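Local coordinates for protein hyaluronidase (PDB 5DIY) that probably hydrolyses N-acetylglucosamine linkages, acting as a bacterial O-GlcNAc hydrolase of glycoside hydrolase family 84, at residues 39-44 with 79-84. Sequence-based numbering, arbitrary orientation.
Sequences IYAPKQ and TFAISP. With NAG (2-acetamido-2-deoxy-beta-D-glucopyranose), chain E.
Tyr-40 and Thr-79 join neighbouring parallel strands of a TIM barrel, the second and third of its eight; helix 58-73 makes the beta-alpha-beta crossover between them. Tyr-40 N donates to Thr-79 O at 2.8 Å, nearly straight at 170°. Tyr-40 O returns the link, accepting Ala-81 N at 3.0 Å, so one residue spans two partners on the next strand. The Tyr-40 side chain starts with CB against Thr-79 O and leaves the same face of the sheet as Phe-80. CG is anti to the backbone N (chi1 -179°), beside the carbonyl carbon; the two side chains lie side by side and Tyr-40 CD2 comes within 4.1 Å of Phe-80 CD1. Pro-42 CD sits 3.5 Å above the plane of the Tyr-40 ring, over its centre. The tip, OH, is hydrogen-bonded to Asp-45, while Phe-64 of helix 58-73 packs edge-to-face with the ring. On the opposite face of the sheet, Ile-39 CG1 meets Thr-79 CB at 3.7 Å and CG2 meets Ala-81 CB at 3.9 Å, with Phe-117 of strand 113-117 also touching Ile-39. An alanine in place of Ile-39 removes both branches and would probably open a gap beside Thr-79 CB and Ala-81 CB. Beyond the strands the two segments part, and 39-44 carries Lys-43 to the sugar. Lys-43 NZ donates a hydrogen bond to O3 of the bound N-acetylglucosamine at 3.0 Å and forms a salt bridge with Asp-119. A water weakly held by Lys-43 NZ bridges to Ser-83, 2.7 Å from its OG.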
ATOM      1  N   ILE C  39      -8.525  -7.983  11.922  1.00 23.18           N
ATOM      2  CA  ILE C  39      -9.617  -8.503  11.103  1.00 23.81           C
ATOM      3  C   ILE C  39      -9.077  -9.497  10.076  1.00 24.07           C
ATOM      4  O   ILE C  39      -8.188  -9.168   9.276  1.00 24.54           O
ATOM      5  CB  ILE C  39     -10.404  -7.386  10.381  1.00 24.17           C
ATOM      6  CG1 ILE C  39     -11.160  -6.523  11.397  1.00 24.57           C
ATOM      7  CG2 ILE C  39     -11.406  -7.982   9.389  1.00 24.67           C
ATOM      8  CD1 ILE C  39     -11.587  -5.171  10.871  1.00 24.43           C
ATOM      9  N   TYR C  40      -9.637 -10.704  10.095  1.00 23.93           N
ATOM     10  CA  TYR C  40      -9.347 -11.712   9.083  1.00 24.56           C
ATOM     11  C   TYR C  40     -10.245 -11.479   7.876  1.00 24.94           C
ATOM     12  O   TYR C  40     -11.460 -11.661   7.970  1.00 24.13           O
ATOM     13  CB  TYR C  40      -9.575 -13.119   9.640  1.00 24.27           C
ATOM     14  CG  TYR C  40      -9.271 -14.188   8.639  1.00 24.44           C
ATOM     15  CD1 TYR C  40      -7.983 -14.687   8.504  1.00 25.32           C
ATOM     16  CD2 TYR C  40     -10.265 -14.689   7.795  1.00 24.74           C
ATOM     17  CE1 TYR C  40      -7.689 -15.665   7.570  1.00 24.73           C
ATOM     18  CE2 TYR C  40      -9.979 -15.669   6.857  1.00 24.85           C
ATOM     19  CZ  TYR C  40      -8.684 -16.153   6.755  1.00 24.85           C
ATOM     20  OH  TYR C  40      -8.376 -17.121   5.830  1.00 24.71           O
ATOM     21  N   ALA C  41      -9.653 -11.068   6.748  1.00 25.63           N
ATOM     22  CA  ALA C  41     -10.409 -10.845   5.512  1.00 25.60           C
ATOM     23  C   ALA C  41      -9.596 -10.933   4.203  1.00 26.30           C
ATOM     24  O   ALA C  41      -9.788 -10.104   3.315  1.00 26.51           O
ATOM     25  CB  ALA C  41     -11.104  -9.487   5.594  1.00 25.75           C
ATOM     26  N   PRO C  42      -8.695 -11.932   4.067  1.00 27.19           N
ATOM     27  CA  PRO C  42      -7.924 -11.994   2.821  1.00 27.29           C
ATOM     28  C   PRO C  42      -8.818 -12.294   1.624  1.00 27.78           C
ATOM     29  O   PRO C  42      -9.584 -13.261   1.657  1.00 27.71           O
ATOM     30  CB  PRO C  42      -6.924 -13.129   3.071  1.00 27.39           C
ATOM     31  CG  PRO C  42      -7.561 -13.973   4.115  1.00 27.86           C
ATOM     32  CD  PRO C  42      -8.330 -13.024   4.987  1.00 27.38           C
ATOM     33  N   LYS C  43      -8.724 -11.453   0.592  1.00 28.75           N
ATOM     34  CA  LYS C  43      -9.588 -11.560  -0.590  1.00 29.88           C
ATOM     35  C   LYS C  43      -9.419 -12.879  -1.346  1.00 31.18           C
ATOM     36  O   LYS C  43     -10.386 -13.364  -1.922  1.00 30.65           O
ATOM     37  CB  LYS C  43      -9.362 -10.386  -1.559  1.00 29.88           C
ATOM     38  CG  LYS C  43      -9.965  -9.053  -1.127  1.00 29.36           C
ATOM     39  CD  LYS C  43     -11.472  -8.991  -1.367  1.00 28.19           C
ATOM     40  CE  LYS C  43     -12.018  -7.575  -1.247  1.00 27.61           C
ATOM     41  NZ  LYS C  43     -11.810  -6.967   0.102  1.00 27.13           N
ATOM     42  N   GLN C  44      -8.208 -13.447  -1.344  1.00 33.23           N
ATOM     43  CA  GLN C  44      -7.921 -14.694  -2.080  1.00 36.01           C
ATOM     44  C   GLN C  44      -8.236 -15.988  -1.321  1.00 35.38           C
ATOM     45  O   GLN C  44      -8.086 -17.069  -1.890  1.00 36.30           O
ATOM     46  CB  GLN C  44      -6.462 -14.734  -2.559  1.00 38.09           C
ATOM     47  CG  GLN C  44      -6.063 -13.570  -3.444  1.00 41.65           C
ATOM     48  CD  GLN C  44      -6.857 -13.482  -4.741  1.00 44.02           C
ATOM     49  OE1 GLN C  44      -7.079 -14.482  -5.426  1.00 47.23           O
ATOM     50  NE2 GLN C  44      -7.276 -12.276  -5.090  1.00 45.12           N
ATOM     51  N   THR C  79     -11.418 -10.419  14.817  1.00 29.72           N
ATOM     52  CA  THR C  79     -12.664 -10.313  14.065  1.00 28.91           C
ATOM     53  C   THR C  79     -12.587 -11.207  12.835  1.00 28.59           C
ATOM     54  O   THR C  79     -11.640 -11.118  12.057  1.00 29.12           O
ATOM     55  CB  THR C  79     -12.925  -8.858  13.632  1.00 28.82           C
ATOM     56  OG1 THR C  79     -13.103  -8.041  14.794  1.00 29.27           O
ATOM     57  CG2 THR C  79     -14.172  -8.735  12.739  1.00 28.31           C
ATOM     58  N   PHE C  80     -13.587 -12.069  12.673  1.00 28.08           N
ATOM     59  CA  PHE C  80     -13.738 -12.870  11.471  1.00 28.13           C
ATOM     60  C   PHE C  80     -14.633 -12.095  10.525  1.00 27.65           C
ATOM     61  O   PHE C  80     -15.753 -11.736  10.901  1.00 27.90           O
ATOM     62  CB  PHE C  80     -14.368 -14.233  11.775  1.00 28.68           C
ATOM     63  CG  PHE C  80     -14.671 -15.036  10.540  1.00 29.37           C
ATOM     64  CD1 PHE C  80     -13.662 -15.723   9.880  1.00 30.28           C
ATOM     65  CD2 PHE C  80     -15.956 -15.067  10.010  1.00 30.04           C
ATOM     66  CE1 PHE C  80     -13.930 -16.440   8.722  1.00 30.59           C
ATOM     67  CE2 PHE C  80     -16.232 -15.784   8.858  1.00 30.20           C
ATOM     68  CZ  PHE C  80     -15.221 -16.473   8.213  1.00 30.32           C
ATOM     69  N   ALA C  81     -14.161 -11.842   9.307  1.00 26.54           N
ATOM     70  CA  ALA C  81     -14.989 -11.199   8.290  1.00 26.56           C
ATOM     71  C   ALA C  81     -15.404 -12.162   7.183  1.00 27.02           C
ATOM     72  O   ALA C  81     -14.705 -13.134   6.890  1.00 26.32           O
ATOM     73  CB  ALA C  81     -14.286  -9.989   7.702  1.00 26.84           C
ATOM     74  N   ILE C  82     -16.551 -11.860   6.581  1.00 27.25           N
ATOM     75  CA  ILE C  82     -17.124 -12.612   5.470  1.00 27.76           C
ATOM     76  C   ILE C  82     -17.600 -11.587   4.422  1.00 27.66           C
ATOM     77  O   ILE C  82     -18.017 -10.483   4.777  1.00 26.67           O
ATOM     78  CB  ILE C  82     -18.270 -13.544   5.974  1.00 28.47           C
ATOM     79  CG1 ILE C  82     -18.735 -14.524   4.888  1.00 28.93           C
ATOM     80  CG2 ILE C  82     -19.450 -12.759   6.542  1.00 28.71           C
ATOM     81  CD1 ILE C  82     -17.811 -15.711   4.713  1.00 30.45           C
ATOM     82  N   SER C  83     -17.500 -11.949   3.143  1.00 27.69           N
ATOM     83  CA  SER C  83     -17.860 -11.076   2.030  1.00 27.83           C
ATOM     84  C   SER C  83     -18.814 -11.821   1.091  1.00 29.62           C
ATOM     85  O   SER C  83     -18.363 -12.496   0.162  1.00 30.69           O
ATOM     86  CB  SER C  83     -16.604 -10.630   1.281  1.00 27.32           C
ATOM     87  OG  SER C  83     -15.721  -9.954   2.155  1.00 26.96           O
ATOM     88  N   PRO C  84     -20.138 -11.724   1.347  1.00 30.31           N
ATOM     89  CA  PRO C  84     -21.145 -12.480   0.604  1.00 30.76           C
ATOM     90  C   PRO C  84     -21.794 -11.754  -0.580  1.00 32.29           C
ATOM     91  O   PRO C  84     -22.629 -12.350  -1.271  1.00 31.65           O
ATOM     92  CB  PRO C  84     -22.201 -12.743   1.678  1.00 30.74           C
ATOM     93  CG  PRO C  84     -22.186 -11.487   2.480  1.00 30.58           C
ATOM     94  CD  PRO C  84     -20.754 -11.008   2.486  1.00 30.23           C
TER
HETATM   95  C1  NAG E 101     -10.075  -2.200  -2.449  1.00 30.22           C
HETATM   96  C2  NAG E 101     -10.400  -3.335  -1.457  1.00 28.79           C
HETATM   97  C3  NAG E 101      -9.179  -3.895  -0.721  1.00 28.24           C
HETATM   98  C4  NAG E 101      -7.916  -3.669  -1.536  1.00 27.66           C
HETATM   99  C5  NAG E 101      -7.705  -2.172  -1.690  1.00 28.46           C
HETATM  100  C6  NAG E 101      -6.453  -1.824  -2.512  1.00 28.96           C
HETATM  101  C7  NAG E 101     -11.372  -1.922   0.327  1.00 27.82           C
HETATM  102  C8  NAG E 101     -12.580  -1.727   1.200  1.00 27.67           C
HETATM  103  N2  NAG E 101     -11.452  -2.945  -0.525  1.00 28.11           N
HETATM  104  O3  NAG E 101      -9.382  -5.293  -0.484  1.00 27.75           O
HETATM  105  O4  NAG E 101      -6.786  -4.212  -0.854  1.00 26.20           O
HETATM  106  O5  NAG E 101      -8.851  -1.494  -2.214  1.00 29.59           O
HETATM  107  O6  NAG E 101      -6.449  -2.475  -3.785  1.00 28.75           O
HETATM  108  O7  NAG E 101     -10.400  -1.181   0.398  1.00 27.28           O
HETATM  109  O   HOH W   1     -14.658  -8.053   0.518  1.00 33.58           O